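Local atomic coordinates of virulence associated protein VAPB (Rhodococcus equi, PDB entry 4CV7), a protein that is a plasmid-encoded virulence-associated protein of unknown molecular activity, folded as an eight-stranded antiparallel beta-barrel of two Greek-key motifs. Residues E3-H9 with W47-S53; D28-D34 with G103-N109; G10-A16 with I40-F46. One frame throughout, in Å; residues are numbered along the deposited sequence.

Contact 1 (E3-H9 with W47-S53); sequences EQQYDVH and WGTLFTS
E3 lies across from S53, and its side chain crosses that of F51 at about a right angle. The extended chain lays E3 CG near the S53 backbone, E3 OE1 sits 3.4 Å from F51 CB, and OE2 takes a hydrogen bond from a water that in turn accepts from S53 N. Q4 opens the ladder with T52: Q4 N donates to T52 O, and T52 N returns a straighter bond to Q4 O (162° at the hydrogen). Q5, paired with F51 on the outer face, holds CG anti to its carbonyl carbon (chi1 -63°), and the extended chain then runs alongside the F51 ring in the same direction, NE2 3.5 Å from F51 CE2. The amide and ring planes are inclined by 51°. T49 CG2 lies over one face of that ring, and H88 stacks on it from the next strand. Strands 4-14 and 42-52 are the first and fourth of the chain, and their pairing closes the antiparallel Greek-key barrel. Y6 lies on the opposite face with L50, V8 and T52. Y6 O accepts from L50 N at 2.8 Å, and the ring lies across the side chains of L50 and T52, Y6 CD1 4.2 Å from L50 CD2 and Y6 CE1 3.9 Å from T52 CG2. A water in the ring plane links Y6 OH to T52 O, whereas T52 OG1 turns to the backbone of L86 and D54. D7 faces T49 as a non-hydrogen-bonded pair. V8, buried, sets CG1 3.6 Å from L50 CB and CG2 against the G48 carbonyl; P26 and I89 add to this apolar patch. H9 brings CB to within 3.5 Å of W47 CD1, while its imidazole meets the ring of Y24.

Contact 2 (D28-D34 with G103-N109); sequences DMVFDGD and GSGSWHN
F31 and W107 face each other as a non-hydrogen-bonded pair where antiparallel strands 29-37 and 100-108, third and eighth in the chain, lie side by side in the Greek-key barrel. F31 CB sits over the six-membered ring of W107, 3.5 Å from its centroid and almost on the ring normal, a close CH-pi contact. CG stands anti to the backbone N (chi1 -179°), which carries the ring along the neighbouring strand. There F31 CD1 approaches W107 NE1 at 3.7 Å, and the F31 edge turns to the indole five-membered ring with planes at 52°, an edge-to-face pair. Farther out, CE1 meets the backbone at S106 N and G105 C, and F31 CZ ends 3.7 Å from G105 CA. G33 and G105, which bring no side chains, leave room for the phenyl. F65 and F78 meet F31 edge-to-face, extending the aromatic barrel interior.

On the other face V30 CB lies over the H108 imidazole, and V30 O sits above the same ring. D32 and D34 both form salt bridges with K20, and D34 OD1 is also hydrogen-bonded to Y18 OH; the side chain of D32 is about 4 Å from a bound cobalt ion. A water bridges D34 OD2 and S104 OG. H108 ND1 donates a nearly straight bond to N109 O, 2.8 Å long at 174° and in the imidazole plane, which fixes the ring's rotation.

Contact 3 (G10-A16 with I40-F46); sequences GNVISAA and IPGAGAF
G10 with F46, V12 with G44 and S14 with G42 each exchange two backbone hydrogen bonds, forming a regular antiparallel ladder. The S14 N to G42 O bond is 2.8 Å long and nearly straight, 173° at the hydrogen. Between these pairs, CA-H...O contacts join A43 CA to V12 O at 3.1 Å and N11 CA to G44 O at 3.3 Å.

The aromatic contact belongs to F46. With CG held between backbone N and carbonyl carbon (chi1 62°), its ring folds across the neighbouring strand and covers G10, whose CA lies 3.9 Å from the ring centroid, a CH-pi contact. V23, L74 and I76 also pack on F46 inside the barrel.

Side-chain polar bonding centres on S14. S14 OG accepts from A16 N at 2.9 Å, an ST turn, and gives a weak bond to I40 O at 3.2 Å.

Apolar side-chain contacts are sparse: I13 CG1 stands 4.4 Å from A43 CB. With three glycines and two alanines among the paired residues, this end of the barrel seam is held chiefly by main-chain bonding, and F46 uses the bare surface of G10 as its platform.

How the contacts relate
Contacts 1 and 3 are two halves of one seam: both join strand 4-14 to strand 42-52, their centres lie about 20 Å apart, and they meet where H9 CB comes 3.4 Å from F46 O. Contact 2 pairs strand 29-37 with strand 100-108, with its centre about 15 Å from that of contact 1 and about 16 Å from that of contact 3, and touches neither. Along the chain, contact 3 falls between the two segments of contact 1, whereas contact 2 crosses both. This interleaving reflects the strand order 1-2-3-8-5-6-7-4: the first strand meets the fourth and the third meets the eighth, so long-range pairings close the one barrel built from two Greek-key motifs.

Contact 1 (E3-H9 with W47-S53)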
loop_
_atom_site.group_PDB
_atom_site.type_symbol
_atom_site.label_atom_id
_atom_site.label_comp_id
_atom_site.label_asym_id
_atom_site.label_seq_id
_atom_site.Cartn_x
_atom_site.Cartn_y
_atom_site.Cartn_z
ATOM N N GLU A 3 0.925 3.247 18.029
ATOM C CA GLU A 3 0.454 3.581 16.667
ATOM C C GLU A 3 -0.798 4.475 16.609
ATOM O O GLU A 3 -1.825 4.144 17.148
ATOM C CB GLU A 3 0.264 2.314 15.833
ATOM C CG GLU A 3 1.630 1.743 15.461
ATOM C CD GLU A 3 1.603 0.585 14.542
ATOM O OE1 GLU A 3 0.600 -0.172 14.569
ATOM O OE2 GLU A 3 2.665 0.382 13.870
ATOM N N GLN A 4 -0.718 5.563 15.833
ATOM C CA GLN A 4 -1.919 6.313 15.463
ATOM C C GLN A 4 -2.614 5.632 14.293
ATOM O O GLN A 4 -1.929 4.941 13.514
ATOM C CB GLN A 4 -1.571 7.750 15.138
ATOM C CG GLN A 4 -1.137 8.471 16.350
ATOM C CD GLN A 4 -1.290 9.972 16.143
ATOM O OE1 GLN A 4 -2.369 10.471 15.752
ATOM N NE2 GLN A 4 -0.210 10.681 16.324
ATOM N N GLN A 5 -3.923 5.797 14.203
ATOM C CA GLN A 5 -4.741 5.263 13.145
ATOM C C GLN A 5 -5.331 6.343 12.312
ATOM O O GLN A 5 -5.846 7.323 12.809
ATOM C CB GLN A 5 -5.883 4.444 13.726
ATOM C CG GLN A 5 -5.380 3.237 14.490
ATOM C CD GLN A 5 -6.470 2.446 15.109
ATOM O OE1 GLN A 5 -7.592 2.399 14.647
ATOM N NE2 GLN A 5 -6.083 1.724 16.106
ATOM N N TYR A 6 -5.482 6.043 11.054
ATOM C CA TYR A 6 -6.023 6.942 10.049
ATOM C C TYR A 6 -6.858 6.197 9.062
ATOM O O TYR A 6 -6.371 5.195 8.527
ATOM C CB TYR A 6 -4.920 7.701 9.320
ATOM C CG TYR A 6 -3.839 8.363 10.211
ATOM C CD1 TYR A 6 -2.781 7.595 10.644
ATOM C CD2 TYR A 6 -3.927 9.652 10.621
ATOM C CE1 TYR A 6 -1.810 8.129 11.478
ATOM C CE2 TYR A 6 -2.924 10.257 11.373
ATOM C CZ TYR A 6 -1.833 9.458 11.804
ATOM O OH TYR A 6 -0.866 10.008 12.597
ATOM N N ASP A 7 -7.996 6.749 8.638
ATOM C CA ASP A 7 -8.790 6.154 7.612
ATOM C C ASP A 7 -8.089 6.341 6.293
ATOM O O ASP A 7 -7.603 7.461 6.000
ATOM C CB ASP A 7 -10.160 6.873 7.554
ATOM C CG ASP A 7 -11.084 6.503 8.676
ATOM O OD1 ASP A 7 -10.903 5.507 9.378
ATOM O OD2 ASP A 7 -12.098 7.232 8.715
ATOM N N VAL A 8 -8.032 5.331 5.435
ATOM C CA VAL A 8 -7.455 5.496 4.114
ATOM C C VAL A 8 -8.303 4.740 3.098
ATOM O O VAL A 8 -9.149 3.935 3.498
ATOM C CB VAL A 8 -6.022 4.935 4.005
ATOM C CG1 VAL A 8 -5.060 5.743 4.900
ATOM C CG2 VAL A 8 -5.957 3.439 4.304
ATOM N N HIS A 9 -8.105 5.034 1.838
ATOM C CA HIS A 9 -8.738 4.242 0.776
ATOM C C HIS A 9 -7.753 4.172 -0.348
ATOM O O HIS A 9 -6.748 4.918 -0.381
ATOM C CB HIS A 9 -10.073 4.815 0.325
ATOM C CG HIS A 9 -9.964 6.190 -0.277
ATOM N ND1 HIS A 9 -9.905 7.338 0.495
ATOM C CD2 HIS A 9 -9.948 6.622 -1.573
ATOM C CE1 HIS A 9 -9.849 8.405 -0.295
ATOM N NE2 HIS A 9 -9.869 8.001 -1.553
ATOM N N TRP A 47 -10.925 0.027 1.233
ATOM C CA TRP A 47 -10.963 0.946 2.342
ATOM C C TRP A 47 -10.281 0.306 3.465
ATOM O O TRP A 47 -10.333 -0.899 3.639
ATOM C CB TRP A 47 -12.463 1.190 2.759
ATOM C CG TRP A 47 -13.023 1.846 1.600
ATOM C CD1 TRP A 47 -12.999 3.159 1.357
ATOM C CD2 TRP A 47 -13.454 1.210 0.391
ATOM N NE1 TRP A 47 -13.409 3.413 0.098
ATOM C CE2 TRP A 47 -13.654 2.220 -0.542
ATOM C CE3 TRP A 47 -13.663 -0.128 0.007
ATOM C CZ2 TRP A 47 -14.083 1.954 -1.854
ATOM C CZ3 TRP A 47 -14.092 -0.402 -1.305
ATOM C CH2 TRP A 47 -14.302 0.630 -2.213
ATOM N N GLY A 48 -9.656 1.087 4.280
ATOM C CA GLY A 48 -9.024 0.516 5.440
ATOM C C GLY A 48 -8.385 1.532 6.393
ATOM O O GLY A 48 -8.826 2.681 6.373
ATOM N N THR A 49 -7.497 1.038 7.242
ATOM C CA THR A 49 -6.872 1.834 8.247
ATOM C C THR A 49 -5.389 1.792 8.080
ATOM O O THR A 49 -4.806 0.698 8.008
ATOM C CB THR A 49 -7.298 1.344 9.647
ATOM O OG1 THR A 49 -8.752 1.399 9.736
ATOM C CG2 THR A 49 -6.715 2.154 10.762
ATOM N N LEU A 50 -4.756 2.914 8.090
ATOM C CA LEU A 50 -3.325 3.070 8.192
ATOM C C LEU A 50 -2.924 3.169 9.687
ATOM O O LEU A 50 -3.488 4.034 10.401
ATOM C CB LEU A 50 -2.868 4.355 7.451
ATOM C CG LEU A 50 -1.395 4.755 7.634
ATOM C CD1 LEU A 50 -0.392 3.809 7.049
ATOM C CD2 LEU A 50 -1.149 6.177 7.085
ATOM N N PHE A 51 -1.979 2.359 10.128
ATOM C CA PHE A 51 -1.419 2.370 11.434
ATOM C C PHE A 51 0.013 2.808 11.313
ATOM O O PHE A 51 0.826 2.157 10.575
ATOM C CB PHE A 51 -1.477 1.001 12.077
ATOM C CG PHE A 51 -2.852 0.391 12.184
ATOM C CD1 PHE A 51 -3.432 -0.163 11.086
ATOM C CD2 PHE A 51 -3.487 0.404 13.365
ATOM C CE1 PHE A 51 -4.686 -0.763 11.179
ATOM C CE2 PHE A 51 -4.775 -0.217 13.508
ATOM C CZ PHE A 51 -5.318 -0.794 12.364
ATOM N N THR A 52 0.432 3.846 11.991
ATOM C CA THR A 52 1.850 4.257 12.037
ATOM C C THR A 52 2.182 5.023 13.261
ATOM O O THR A 52 1.313 5.833 13.712
ATOM C CB THR A 52 2.274 5.030 10.782
ATOM O OG1 THR A 52 3.680 5.292 10.868
ATOM C CG2 THR A 52 1.543 6.270 10.623
ATOM N N SER A 53 3.330 4.817 13.842
ATOM C CA SER A 53 3.804 5.582 14.957
ATOM C C SER A 53 4.504 6.891 14.542
ATOM O O SER A 53 4.792 7.717 15.422
ATOM C CB SER A 53 4.696 4.731 15.813
ATOM O OG SER A 53 5.833 4.369 15.069
HETATM O O HOH W 1 4.366 2.252 12.719
HETATM O O HOH W 2 1.627 9.017 13.340
#

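Contact 2 (D28-D34 with G103-N109)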
loop_
_atom_site.group_PDB
_atom_site.type_symbol
_atom_site.label_atom_id
_atom_site.label_comp_id
_atom_site.label_asym_id
_atom_site.label_seq_id
_atom_site.Cartn_x
_atom_site.Cartn_y
_atom_site.Cartn_z
ATOM N N ASP A 28 -3.526 14.629 2.889
ATOM C CA ASP A 28 -3.631 14.844 1.448
ATOM C C ASP A 28 -2.463 14.198 0.684
ATOM O O ASP A 28 -1.986 14.690 -0.313
ATOM C CB ASP A 28 -3.868 16.323 1.101
ATOM C CG ASP A 28 -4.984 16.984 1.926
ATOM O OD1 ASP A 28 -5.931 16.312 2.430
ATOM O OD2 ASP A 28 -4.971 18.217 1.943
ATOM N N MET A 29 -1.985 13.056 1.200
ATOM C CA MET A 29 -0.833 12.453 0.618
ATOM C C MET A 29 -1.239 11.221 -0.215
ATOM O O MET A 29 -2.213 10.568 0.084
ATOM C CB MET A 29 0.104 11.969 1.721
ATOM C CG MET A 29 1.527 12.259 1.474
ATOM S SD MET A 29 2.008 13.985 1.155
ATOM C CE MET A 29 1.903 14.668 2.829
ATOM N N VAL A 30 -0.456 10.871 -1.200
ATOM C CA VAL A 30 -0.790 9.820 -2.080
ATOM C C VAL A 30 0.407 8.835 -2.225
ATOM O O VAL A 30 1.521 9.284 -2.454
ATOM C CB VAL A 30 -1.163 10.346 -3.507
ATOM C CG1 VAL A 30 -1.431 9.204 -4.397
ATOM C CG2 VAL A 30 -2.294 11.370 -3.436
ATOM N N PHE A 31 0.129 7.529 -2.049
ATOM C CA PHE A 31 1.133 6.456 -2.268
ATOM C C PHE A 31 0.946 5.967 -3.705
ATOM O O PHE A 31 -0.152 5.525 -4.033
ATOM C CB PHE A 31 0.964 5.384 -1.279
ATOM C CG PHE A 31 1.964 4.257 -1.430
ATOM C CD1 PHE A 31 3.264 4.441 -1.053
ATOM C CD2 PHE A 31 1.616 3.038 -2.013
ATOM C CE1 PHE A 31 4.209 3.402 -1.210
ATOM C CE2 PHE A 31 2.567 2.005 -2.105
ATOM C CZ PHE A 31 3.839 2.240 -1.790
ATOM N N ASP A 32 2.054 5.919 -4.426
ATOM C CA ASP A 32 2.138 5.295 -5.765
ATOM C C ASP A 32 3.063 4.110 -5.651
ATOM O O ASP A 32 4.294 4.335 -5.466
ATOM C CB ASP A 32 2.706 6.316 -6.764
ATOM C CG ASP A 32 2.694 5.884 -8.253
ATOM O OD1 ASP A 32 2.523 4.742 -8.650
ATOM O OD2 ASP A 32 2.860 6.757 -9.118
ATOM N N GLY A 33 2.533 2.922 -5.824
ATOM C CA GLY A 33 3.413 1.734 -5.736
ATOM C C GLY A 33 3.291 0.776 -6.885
ATOM O O GLY A 33 2.255 0.635 -7.500
ATOM N N ASP A 34 4.444 0.202 -7.227
ATOM C CA ASP A 34 4.569 -0.678 -8.360
ATOM C C ASP A 34 5.100 -2.014 -7.837
ATOM O O ASP A 34 6.232 -2.028 -7.393
ATOM C CB ASP A 34 5.557 -0.076 -9.352
ATOM C CG ASP A 34 5.039 1.213 -9.927
ATOM O OD1 ASP A 34 4.189 1.181 -10.802
ATOM O OD2 ASP A 34 5.629 2.225 -9.631
ATOM N N GLY A 103 7.011 -4.370 -4.047
ATOM C CA GLY A 103 7.833 -3.619 -4.967
ATOM C C GLY A 103 8.156 -2.277 -4.420
ATOM O O GLY A 103 8.262 -2.029 -3.229
ATOM N N SER A 104 8.412 -1.332 -5.322
ATOM C CA SER A 104 8.836 0.029 -4.975
ATOM C C SER A 104 7.606 0.933 -4.809
ATOM O O SER A 104 6.624 0.717 -5.503
ATOM C CB SER A 104 9.790 0.609 -6.056
ATOM O OG SER A 104 9.136 0.737 -7.313
ATOM N N GLY A 105 7.708 1.939 -4.003
ATOM C CA GLY A 105 6.695 2.971 -3.980
ATOM C C GLY A 105 7.157 4.075 -3.082
ATOM O O GLY A 105 8.029 3.970 -2.280
ATOM N N SER A 106 6.424 5.186 -3.236
ATOM C CA SER A 106 6.678 6.369 -2.376
ATOM C C SER A 106 5.404 7.230 -2.285
ATOM O O SER A 106 4.470 7.083 -3.068
ATOM C CB SER A 106 7.904 7.107 -2.797
ATOM O OG SER A 106 7.638 7.546 -4.084
ATOM N N TRP A 107 5.477 8.129 -1.322
ATOM C CA TRP A 107 4.370 9.066 -1.026
ATOM C C TRP A 107 4.711 10.400 -1.617
ATOM O O TRP A 107 5.863 10.877 -1.587
ATOM C CB TRP A 107 4.128 9.209 0.474
ATOM C CG TRP A 107 3.734 7.931 1.164
ATOM C CD1 TRP A 107 4.557 6.956 1.698
ATOM C CD2 TRP A 107 2.387 7.488 1.440
ATOM N NE1 TRP A 107 3.822 5.983 2.266
ATOM C CE2 TRP A 107 2.488 6.277 2.148
ATOM C CE3 TRP A 107 1.107 8.020 1.180
ATOM C CZ2 TRP A 107 1.364 5.600 2.560
ATOM C CZ3 TRP A 107 0.006 7.279 1.652
ATOM C CH2 TRP A 107 0.142 6.125 2.313
ATOM N N HIS A 108 3.634 11.053 -2.088
ATOM C CA HIS A 108 3.846 12.453 -2.541
ATOM C C HIS A 108 2.612 13.278 -2.268
ATOM O O HIS A 108 1.534 12.752 -2.029
ATOM C CB HIS A 108 4.180 12.434 -3.995
ATOM C CG HIS A 108 3.096 11.858 -4.814
ATOM N ND1 HIS A 108 1.971 12.582 -5.192
ATOM C CD2 HIS A 108 2.926 10.611 -5.312
ATOM C CE1 HIS A 108 1.176 11.792 -5.897
ATOM N NE2 HIS A 108 1.744 10.607 -5.988
ATOM N N ASN A 109 2.701 14.623 -2.409
ATOM C CA ASN A 109 1.607 15.517 -2.165
ATOM C C ASN A 109 0.951 15.818 -3.501
ATOM O O ASN A 109 1.279 15.248 -4.547
ATOM C CB ASN A 109 2.040 16.746 -1.307
ATOM C CG ASN A 109 3.033 17.646 -2.004
ATOM O OD1 ASN A 109 2.961 17.781 -3.284
ATOM N ND2 ASN A 109 3.869 18.370 -1.239
HETATM O O HOH W 3 7.233 3.071 -7.684
#

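Contact 3 (G10-A16 with I40-F46)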
loop_
_atom_site.group_PDB
_atom_site.type_symbol
_atom_site.label_atom_id
_atom_site.label_comp_id
_atom_site.label_asym_id
_atom_site.label_seq_id
_atom_site.Cartn_x
_atom_site.Cartn_y
_atom_site.Cartn_z
ATOM N N GLY A 10 -7.935 3.275 -1.260
ATOM C CA GLY A 10 -7.021 3.059 -2.319
ATOM C C GLY A 10 -7.544 2.214 -3.436
ATOM O O GLY A 10 -8.698 1.825 -3.420
ATOM N N ASN A 11 -6.657 1.880 -4.366
ATOM C CA ASN A 11 -7.065 0.994 -5.410
ATOM C C ASN A 11 -5.844 0.221 -5.935
ATOM O O ASN A 11 -4.679 0.578 -5.674
ATOM C CB ASN A 11 -7.806 1.767 -6.521
ATOM C CG ASN A 11 -7.013 2.947 -7.100
ATOM O OD1 ASN A 11 -5.902 2.787 -7.580
ATOM N ND2 ASN A 11 -7.496 4.149 -6.874
ATOM N N VAL A 12 -6.124 -0.821 -6.692
ATOM C CA VAL A 12 -5.107 -1.664 -7.282
ATOM C C VAL A 12 -5.547 -2.070 -8.679
ATOM O O VAL A 12 -6.735 -2.433 -8.861
ATOM C CB VAL A 12 -4.846 -2.899 -6.403
ATOM C CG1 VAL A 12 -6.142 -3.643 -6.074
ATOM C CG2 VAL A 12 -3.818 -3.846 -6.978
ATOM N N ILE A 13 -4.597 -2.081 -9.605
ATOM C CA ILE A 13 -4.845 -2.649 -10.937
ATOM C C ILE A 13 -3.797 -3.715 -11.105
ATOM O O ILE A 13 -2.599 -3.395 -11.064
ATOM C CB ILE A 13 -4.711 -1.569 -12.027
ATOM C CG1 ILE A 13 -5.687 -0.447 -11.687
ATOM C CG2 ILE A 13 -5.005 -2.141 -13.415
ATOM C CD1 ILE A 13 -5.740 0.706 -12.625
ATOM N N SER A 14 -4.207 -4.967 -11.342
ATOM C CA SER A 14 -3.315 -6.073 -11.584
ATOM C C SER A 14 -3.298 -6.515 -13.032
ATOM O O SER A 14 -4.393 -6.796 -13.554
ATOM C CB SER A 14 -3.707 -7.235 -10.711
ATOM O OG SER A 14 -2.800 -8.354 -10.940
ATOM N N ALA A 15 -2.081 -6.747 -13.562
ATOM C CA ALA A 15 -1.858 -7.531 -14.779
ATOM C C ALA A 15 -1.368 -8.951 -14.557
ATOM O O ALA A 15 -0.798 -9.502 -15.449
ATOM C CB ALA A 15 -0.878 -6.762 -15.676
ATOM N N ALA A 16 -1.677 -9.516 -13.400
ATOM C CA ALA A 16 -1.318 -10.873 -12.946
ATOM C C ALA A 16 0.032 -10.808 -12.239
ATOM O O ALA A 16 0.095 -10.936 -11.007
ATOM C CB ALA A 16 -1.296 -11.844 -14.036
ATOM N N ILE A 40 -4.287 -12.701 -9.526
ATOM C CA ILE A 40 -5.342 -12.636 -10.511
ATOM C C ILE A 40 -5.427 -11.240 -11.162
ATOM O O ILE A 40 -5.383 -10.230 -10.444
ATOM C CB ILE A 40 -6.761 -12.976 -9.752
ATOM C CG1 ILE A 40 -6.650 -14.356 -9.053
ATOM C CG2 ILE A 40 -8.049 -12.845 -10.507
ATOM C CD1 ILE A 40 -6.299 -15.394 -10.071
ATOM N N PRO A 41 -5.561 -11.212 -12.486
ATOM C CA PRO A 41 -5.726 -9.906 -13.092
ATOM C C PRO A 41 -7.067 -9.272 -12.757
ATOM O O PRO A 41 -8.079 -9.956 -12.482
ATOM C CB PRO A 41 -5.585 -10.204 -14.592
ATOM C CG PRO A 41 -5.918 -11.693 -14.769
ATOM C CD PRO A 41 -5.661 -12.301 -13.456
ATOM N N GLY A 42 -7.078 -7.966 -12.719
ATOM C CA GLY A 42 -8.298 -7.237 -12.344
ATOM C C GLY A 42 -7.993 -5.966 -11.647
ATOM O O GLY A 42 -6.901 -5.584 -11.539
ATOM N N ALA A 43 -8.994 -5.266 -11.157
ATOM C CA ALA A 43 -8.876 -3.963 -10.591
ATOM C C ALA A 43 -9.788 -3.994 -9.422
ATOM O O ALA A 43 -10.878 -4.591 -9.488
ATOM C CB ALA A 43 -9.290 -2.936 -11.603
ATOM N N GLY A 44 -9.453 -3.332 -8.354
ATOM C CA GLY A 44 -10.414 -3.045 -7.327
ATOM C C GLY A 44 -10.053 -1.928 -6.391
ATOM O O GLY A 44 -8.953 -1.532 -6.383
ATOM N N ALA A 45 -11.002 -1.437 -5.650
ATOM C CA ALA A 45 -10.843 -0.384 -4.654
ATOM C C ALA A 45 -10.896 -1.034 -3.250
ATOM O O ALA A 45 -11.431 -2.121 -3.073
ATOM C CB ALA A 45 -11.810 0.763 -4.854
ATOM N N PHE A 46 -10.291 -0.349 -2.280
ATOM C CA PHE A 46 -10.292 -0.806 -0.935
ATOM C C PHE A 46 -10.409 0.366 0.039
ATOM O O PHE A 46 -10.028 1.497 -0.253
ATOM C CB PHE A 46 -9.121 -1.757 -0.684
ATOM C CG PHE A 46 -7.766 -1.136 -0.882
ATOM C CD1 PHE A 46 -7.189 -0.356 0.110
ATOM C CD2 PHE A 46 -7.028 -1.309 -2.079
ATOM C CE1 PHE A 46 -5.965 0.202 -0.071
ATOM C CE2 PHE A 46 -5.793 -0.738 -2.272
ATOM C CZ PHE A 46 -5.262 0.003 -1.245
#